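PDB 5A8C: carbohydrate binding family 6 from Clostridium thermocellum, which hydrolyses terminal alpha-L-arabinofuranosyl groups as a family 43 glycoside hydrolase built on a five-bladed beta-propeller. Local coordinates for residues I106-N110 / N111-L115; M215-N219 / G220-F224. All coordinates share one frame; numbering follows the deposited sequence.

Contact 1 of 2, residues I106-N110 / N111-L115; sequences IVYRN and NKFYL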
loop_
_atom_site.group_PDB
_atom_site.type_symbol
_atom_site.label_atom_id
_atom_site.label_comp_id
_atom_site.label_asym_id
_atom_site.label_seq_id
_atom_site.Cartn_x
_atom_site.Cartn_y
_atom_site.Cartn_z
ATOM N N ILE A 106 2.061 4.087 -5.186
ATOM C CA ILE A 106 2.639 5.232 -5.890
ATOM C C ILE A 106 3.972 4.814 -6.535
ATOM O O ILE A 106 4.813 4.170 -5.881
ATOM C CB ILE A 106 2.837 6.415 -4.907
ATOM C CG1 ILE A 106 3.351 7.666 -5.627
ATOM C CG2 ILE A 106 3.693 6.056 -3.704
ATOM C CD1 ILE A 106 2.394 8.309 -6.573
ATOM N N VAL A 107 4.178 5.297 -7.744
ATOM C CA VAL A 107 5.444 5.099 -8.477
ATOM C C VAL A 107 5.769 6.420 -9.173
ATOM O O VAL A 107 4.909 7.043 -9.786
ATOM C CB VAL A 107 5.331 3.962 -9.520
ATOM C CG1 VAL A 107 6.637 3.797 -10.253
ATOM C CG2 VAL A 107 4.947 2.676 -8.849
ATOM N N TYR A 108 7.064 6.795 -9.114
ATOM C CA TYR A 108 7.615 7.912 -9.894
ATOM C C TYR A 108 8.400 7.324 -11.077
ATOM O O TYR A 108 9.351 6.591 -10.857
ATOM C CB TYR A 108 8.493 8.773 -8.995
ATOM C CG TYR A 108 9.222 9.905 -9.678
ATOM C CD1 TYR A 108 8.548 10.884 -10.401
ATOM C CD2 TYR A 108 10.615 10.028 -9.594
ATOM C CE1 TYR A 108 9.208 11.950 -11.005
ATOM C CE2 TYR A 108 11.270 11.079 -10.209
ATOM C CZ TYR A 108 10.574 12.032 -10.911
ATOM O OH TYR A 108 11.278 13.050 -11.514
ATOM N N ARG A 109 7.911 7.592 -12.288
ATOM C CA ARG A 109 8.576 7.040 -13.489
ATOM C C ARG A 109 8.332 7.991 -14.618
ATOM O O ARG A 109 7.254 8.616 -14.675
ATOM C CB ARG A 109 8.010 5.656 -13.843
ATOM C CG ARG A 109 8.874 4.909 -14.855
ATOM C CD ARG A 109 8.356 3.570 -15.219
ATOM N NE ARG A 109 9.355 2.854 -15.990
ATOM C CZ ARG A 109 9.218 1.624 -16.469
ATOM N NH1 ARG A 109 8.114 0.957 -16.296
ATOM N NH2 ARG A 109 10.222 1.085 -17.144
ATOM N N ASN A 110 9.261 8.123 -15.555
ATOM C CA ASN A 110 8.999 8.982 -16.723
ATOM C C ASN A 110 8.752 10.408 -16.315
ATOM O O ASN A 110 8.089 11.124 -17.056
ATOM C CB ASN A 110 7.776 8.486 -17.580
ATOM C CG ASN A 110 7.798 6.985 -17.875
ATOM O OD1 ASN A 110 8.879 6.456 -18.208
ATOM N ND2 ASN A 110 6.618 6.300 -17.764
ATOM N N ASN A 111 9.277 10.828 -15.183
ATOM C CA ASN A 111 9.037 12.141 -14.641
ATOM C C ASN A 111 7.537 12.427 -14.433
ATOM O O ASN A 111 7.099 13.594 -14.441
ATOM C CB ASN A 111 9.665 13.242 -15.469
ATOM C CG ASN A 111 9.853 14.518 -14.709
ATOM O OD1 ASN A 111 10.133 14.524 -13.503
ATOM N ND2 ASN A 111 9.729 15.591 -15.403
ATOM N N LYS A 112 6.785 11.388 -14.113
ATOM C CA LYS A 112 5.360 11.458 -13.802
ATOM C C LYS A 112 5.110 10.591 -12.580
ATOM O O LYS A 112 5.946 9.777 -12.165
ATOM C CB LYS A 112 4.484 10.986 -14.980
ATOM C CG LYS A 112 4.589 11.903 -16.188
ATOM C CD LYS A 112 3.775 11.426 -17.404
ATOM C CE LYS A 112 4.346 12.075 -18.658
ATOM N NZ LYS A 112 5.704 11.551 -18.941
ATOM N N PHE A 113 3.927 10.758 -12.010
ATOM C CA PHE A 113 3.498 10.041 -10.836
ATOM C C PHE A 113 2.279 9.192 -11.194
ATOM O O PHE A 113 1.314 9.693 -11.770
ATOM C CB PHE A 113 3.135 11.021 -9.711
ATOM C CG PHE A 113 4.334 11.839 -9.268
ATOM C CD1 PHE A 113 4.684 12.968 -9.982
ATOM C CD2 PHE A 113 5.128 11.394 -8.258
ATOM C CE1 PHE A 113 5.842 13.680 -9.665
ATOM C CE2 PHE A 113 6.293 12.116 -7.914
ATOM C CZ PHE A 113 6.630 13.246 -8.659
ATOM N N TYR A 114 2.382 7.907 -10.851
ATOM C CA TYR A 114 1.347 6.925 -11.152
ATOM C C TYR A 114 0.820 6.395 -9.839
ATOM O O TYR A 114 1.592 5.880 -9.008
ATOM C CB TYR A 114 1.936 5.761 -11.996
ATOM C CG TYR A 114 2.467 6.270 -13.293
ATOM C CD1 TYR A 114 1.620 6.416 -14.397
ATOM C CD2 TYR A 114 3.801 6.640 -13.452
ATOM C CE1 TYR A 114 2.077 6.959 -15.575
ATOM C CE2 TYR A 114 4.264 7.167 -14.643
ATOM C CZ TYR A 114 3.404 7.287 -15.719
ATOM O OH TYR A 114 3.928 7.777 -16.891
ATOM N N LEU A 115 -0.473 6.584 -9.618
ATOM C CA LEU A 115 -1.163 6.267 -8.383
ATOM C C LEU A 115 -2.203 5.197 -8.693
ATOM O O LEU A 115 -3.212 5.478 -9.310
ATOM C CB LEU A 115 -1.802 7.556 -7.865
ATOM C CG LEU A 115 -2.472 7.507 -6.515
ATOM C CD1 LEU A 115 -1.443 7.284 -5.398
ATOM C CD2 LEU A 115 -3.195 8.846 -6.239
#
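Tyr108 turns its ring anti to its own backbone N (chi1 175°), whereas Phe113, its non-hydrogen-bonded partner on the facing strand, sets its ring anti to the carbonyl carbon (chi1 -63°), and the two choices bring the rings together on one face of a two-residue beta hairpin in a propeller blade. They form an offset stack with planes 27° apart: Tyr108 CD1 lies 3.5 Å from Phe113 CZ, toward the rim of the phenylalanine face. Tyr45 meets both rings edge-to-face. Tyrosine suits the outer position because its hydroxyl continues to the turn, where Tyr108 OH donates 2.7 Å to a lone pair of Asn111 OD1. Farther from the turn on the same face, the branched Ile106 sends CD1 to within 4.1 Å of Leu115 CD1, an apolar pair covered by Tyr52. The ladder is regular: Val107 and Tyr114 exchange two backbone bonds, Tyr114 N reaching Val107 O at 2.9 Å, and Arg109 and Lys112 exchange two more. Asn110 and Asn111 both take positive phi, a conformation asparagine tolerates better than most residues. Lys112 bends at its end so that NZ gives a bond of 3.1 Å to Asn110 O, reinforcing the turn from the start of the returning strand. On the other face Val107 packs on Val165 and Val167, while Arg109 extends away to Gly171 O. The Tyr114 ring brings its edge to Arg109 O, CE2 3.3 Å from that oxygen. Its hydroxyl accepts a nearly straight bond of 3.2 Å from Asn110 ND2, which also donates to Asn192 O.

Contact 2 of 2, residues M215-N219 / G220-F224; sequences MHKYN and GKYYF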
loop_
_atom_site.group_PDB
_atom_site.type_symbol
_atom_site.label_atom_id
_atom_site.label_comp_id
_atom_site.label_asym_id
_atom_site.label_seq_id
_atom_site.Cartn_x
_atom_site.Cartn_y
_atom_site.Cartn_z
ATOM N N MET A 215 5.987 -5.170 -3.088
ATOM C CA MET A 215 7.288 -5.605 -3.567
ATOM C C MET A 215 8.312 -4.498 -3.451
ATOM O O MET A 215 8.038 -3.363 -3.861
ATOM C CB MET A 215 7.157 -6.049 -5.025
ATOM C CG MET A 215 8.459 -6.453 -5.724
ATOM S SD MET A 215 9.433 -7.708 -4.891
ATOM C CE MET A 215 8.229 -9.048 -4.766
ATOM N N HIS A 216 9.503 -4.856 -2.995
ATOM C CA HIS A 216 10.680 -3.969 -3.100
ATOM C C HIS A 216 11.890 -4.827 -3.293
ATOM O O HIS A 216 11.882 -6.037 -3.001
ATOM C CB HIS A 216 10.812 -2.992 -1.933
ATOM C CG HIS A 216 11.420 -3.576 -0.711
ATOM N ND1 HIS A 216 10.733 -4.316 0.232
ATOM C CD2 HIS A 216 12.717 -3.470 -0.286
ATOM C CE1 HIS A 216 11.607 -4.640 1.178
ATOM N NE2 HIS A 216 12.801 -4.158 0.879
ATOM N N LYS A 217 12.965 -4.226 -3.782
ATOM C CA LYS A 217 14.204 -4.926 -4.055
ATOM C C LYS A 217 15.318 -4.280 -3.279
ATOM O O LYS A 217 15.374 -3.058 -3.149
ATOM C CB LYS A 217 14.512 -4.932 -5.577
ATOM C CG LYS A 217 15.628 -5.856 -6.033
ATOM C CD LYS A 217 15.785 -5.810 -7.533
ATOM C CE LYS A 217 16.750 -6.855 -8.047
ATOM N NZ LYS A 217 16.863 -6.811 -9.535
ATOM N N TYR A 218 16.231 -5.085 -2.748
ATOM C CA TYR A 218 17.377 -4.558 -2.026
ATOM C C TYR A 218 18.516 -5.552 -2.106
ATOM O O TYR A 218 18.330 -6.743 -1.823
ATOM C CB TYR A 218 17.039 -4.305 -0.544
ATOM C CG TYR A 218 18.201 -3.964 0.290
ATOM C CD1 TYR A 218 18.878 -2.746 0.112
ATOM C CD2 TYR A 218 18.636 -4.820 1.288
ATOM C CE1 TYR A 218 19.969 -2.413 0.884
ATOM C CE2 TYR A 218 19.724 -4.468 2.118
ATOM C CZ TYR A 218 20.344 -3.265 1.878
ATOM O OH TYR A 218 21.438 -2.912 2.688
ATOM N N ASN A 219 19.690 -5.081 -2.525
ATOM C CA ASN A 219 20.897 -5.887 -2.585
ATOM C C ASN A 219 20.697 -7.224 -3.257
ATOM O O ASN A 219 21.134 -8.262 -2.754
ATOM C CB ASN A 219 21.502 -6.068 -1.178
ATOM C CG ASN A 219 22.966 -6.445 -1.201
ATOM O OD1 ASN A 219 23.708 -6.091 -2.127
ATOM N ND2 ASN A 219 23.399 -7.179 -0.180
ATOM N N GLY A 220 20.027 -7.200 -4.397
ATOM C CA GLY A 220 19.868 -8.418 -5.209
ATOM C C GLY A 220 18.767 -9.346 -4.839
ATOM O O GLY A 220 18.611 -10.396 -5.476
ATOM N N LYS A 221 17.978 -8.997 -3.835
ATOM C CA LYS A 221 16.883 -9.800 -3.384
ATOM C C LYS A 221 15.569 -9.077 -3.574
ATOM O O LYS A 221 15.478 -7.857 -3.354
ATOM C CB LYS A 221 17.042 -10.226 -1.905
ATOM C CG LYS A 221 18.154 -11.184 -1.615
ATOM C CD LYS A 221 17.876 -12.614 -2.078
ATOM C CE LYS A 221 18.969 -13.575 -1.626
ATOM N NZ LYS A 221 18.693 -14.972 -2.059
ATOM N N TYR A 222 14.537 -9.842 -3.927
ATOM C CA TYR A 222 13.165 -9.374 -4.017
ATOM C C TYR A 222 12.450 -9.750 -2.736
ATOM O O TYR A 222 12.579 -10.875 -2.240
ATOM C CB TYR A 222 12.465 -10.045 -5.211
ATOM C CG TYR A 222 13.071 -9.669 -6.531
ATOM C CD1 TYR A 222 14.144 -10.433 -7.073
ATOM C CD2 TYR A 222 12.595 -8.600 -7.276
ATOM C CE1 TYR A 222 14.678 -10.105 -8.275
ATOM C CE2 TYR A 222 13.154 -8.308 -8.533
ATOM C CZ TYR A 222 14.177 -9.084 -9.047
ATOM O OH TYR A 222 14.728 -8.830 -10.265
ATOM N N TYR A 223 11.688 -8.785 -2.179
ATOM C CA TYR A 223 10.978 -8.951 -0.927
ATOM C C TYR A 223 9.497 -8.802 -1.201
ATOM O O TYR A 223 9.031 -7.708 -1.537
ATOM C CB TYR A 223 11.411 -7.856 0.071
ATOM C CG TYR A 223 12.859 -7.965 0.513
ATOM C CD1 TYR A 223 13.879 -7.504 -0.316
ATOM C CD2 TYR A 223 13.193 -8.478 1.742
ATOM C CE1 TYR A 223 15.218 -7.613 0.068
ATOM C CE2 TYR A 223 14.535 -8.576 2.163
ATOM C CZ TYR A 223 15.509 -8.163 1.316
ATOM O OH TYR A 223 16.859 -8.230 1.664
ATOM N N PHE A 224 8.739 -9.908 -1.090
ATOM C CA PHE A 224 7.298 -9.868 -1.204
ATOM C C PHE A 224 6.745 -9.805 0.218
ATOM O O PHE A 224 6.895 -10.741 0.992
ATOM C CB PHE A 224 6.746 -11.106 -1.919
ATOM C CG PHE A 224 5.250 -11.056 -2.022
ATOM C CD1 PHE A 224 4.661 -10.387 -3.100
ATOM C CD2 PHE A 224 4.432 -11.611 -1.077
ATOM C CE1 PHE A 224 3.282 -10.316 -3.185
ATOM C CE2 PHE A 224 3.050 -11.496 -1.170
ATOM C CZ PHE A 224 2.492 -10.845 -2.238
HETATM O O HOH W 1 8.320 -5.774 0.356
HETATM O O HOH W 2 19.293 -8.402 0.349
#
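His216 and Tyr223 face each other as a hydrogen-bonded pair, their rings within 12° of parallel but slid so far apart that they barely overlap; His216 CE1 instead comes 3.4 Å from Tyr223 CB. Holding CG between the backbone N and the carbonyl carbon (chi1 81°) lays the imidazole across the root of the tyrosine. Beyond it, Tyr223 runs alongside Tyr218 and brings CE1 3.8 Å from Tyr218 CB. On the opposite face of the hairpin, the fully extended Lys217 lies along Tyr222: its CE sits over the ring, 4.0 Å from the Tyr222 centroid, in a CH-pi contact, and NZ donates 3.0 Å to Tyr222 OH. A long aliphatic chain with a charged end suits this half-covered place. Met215, bent twice, uses its flexible thioether to put SD at the edge of the Tyr222 ring, a Met-aromatic contact, while CE touches Phe224 CB at 3.8 Å. Water then joins the first shell: one molecule links His216 ND1 to Tyr223 O, and another donates to both Tyr218 O and Tyr223 OH, 2.8 Å from the latter. Farther out, Asp168 and Asp169 form salt bridges with Lys217 NZ, two carboxylates that probably favour its charged form, and Asp168 also hydrogen-bonds Tyr222 OH. Tyr308 OH fixes His216 NE2, and Gly312 O bonds Tyr223 OH. At the bend Tyr218 N reaches Lys221 O at 2.9 Å, and Asn219 and Gly220 adopt positive phi, which glycine accepts readily. This Asn-Gly pair makes the type I' turn characteristic of tight two-residue beta hairpins, which here connects neighbouring strands of a propeller blade.

In the fold
From the N terminus, the chain passes through the four-stranded sheet of strands 36-45, 48-56, 70-76 and 83-90 before contact 1 reverses it directly between strands 104-109 and 112-118. About a hundred residues later, contact 2 makes a similar reversal between strands 212-218 and 221-228. The two are in series, neither nesting nor crossing, with centres about 19 Å apart and nearest atoms about 8 Å apart. Strand 164-167, in the intervening sheet, joins them indirectly: Val165 and Val167 meet contact 1, whereas Phe166 packs against contact 2. The following turn also serves both, Gly171 receiving Arg109 and Asp168 and Asp169 receiving Lys217. Successive propeller sheets are thus tied together.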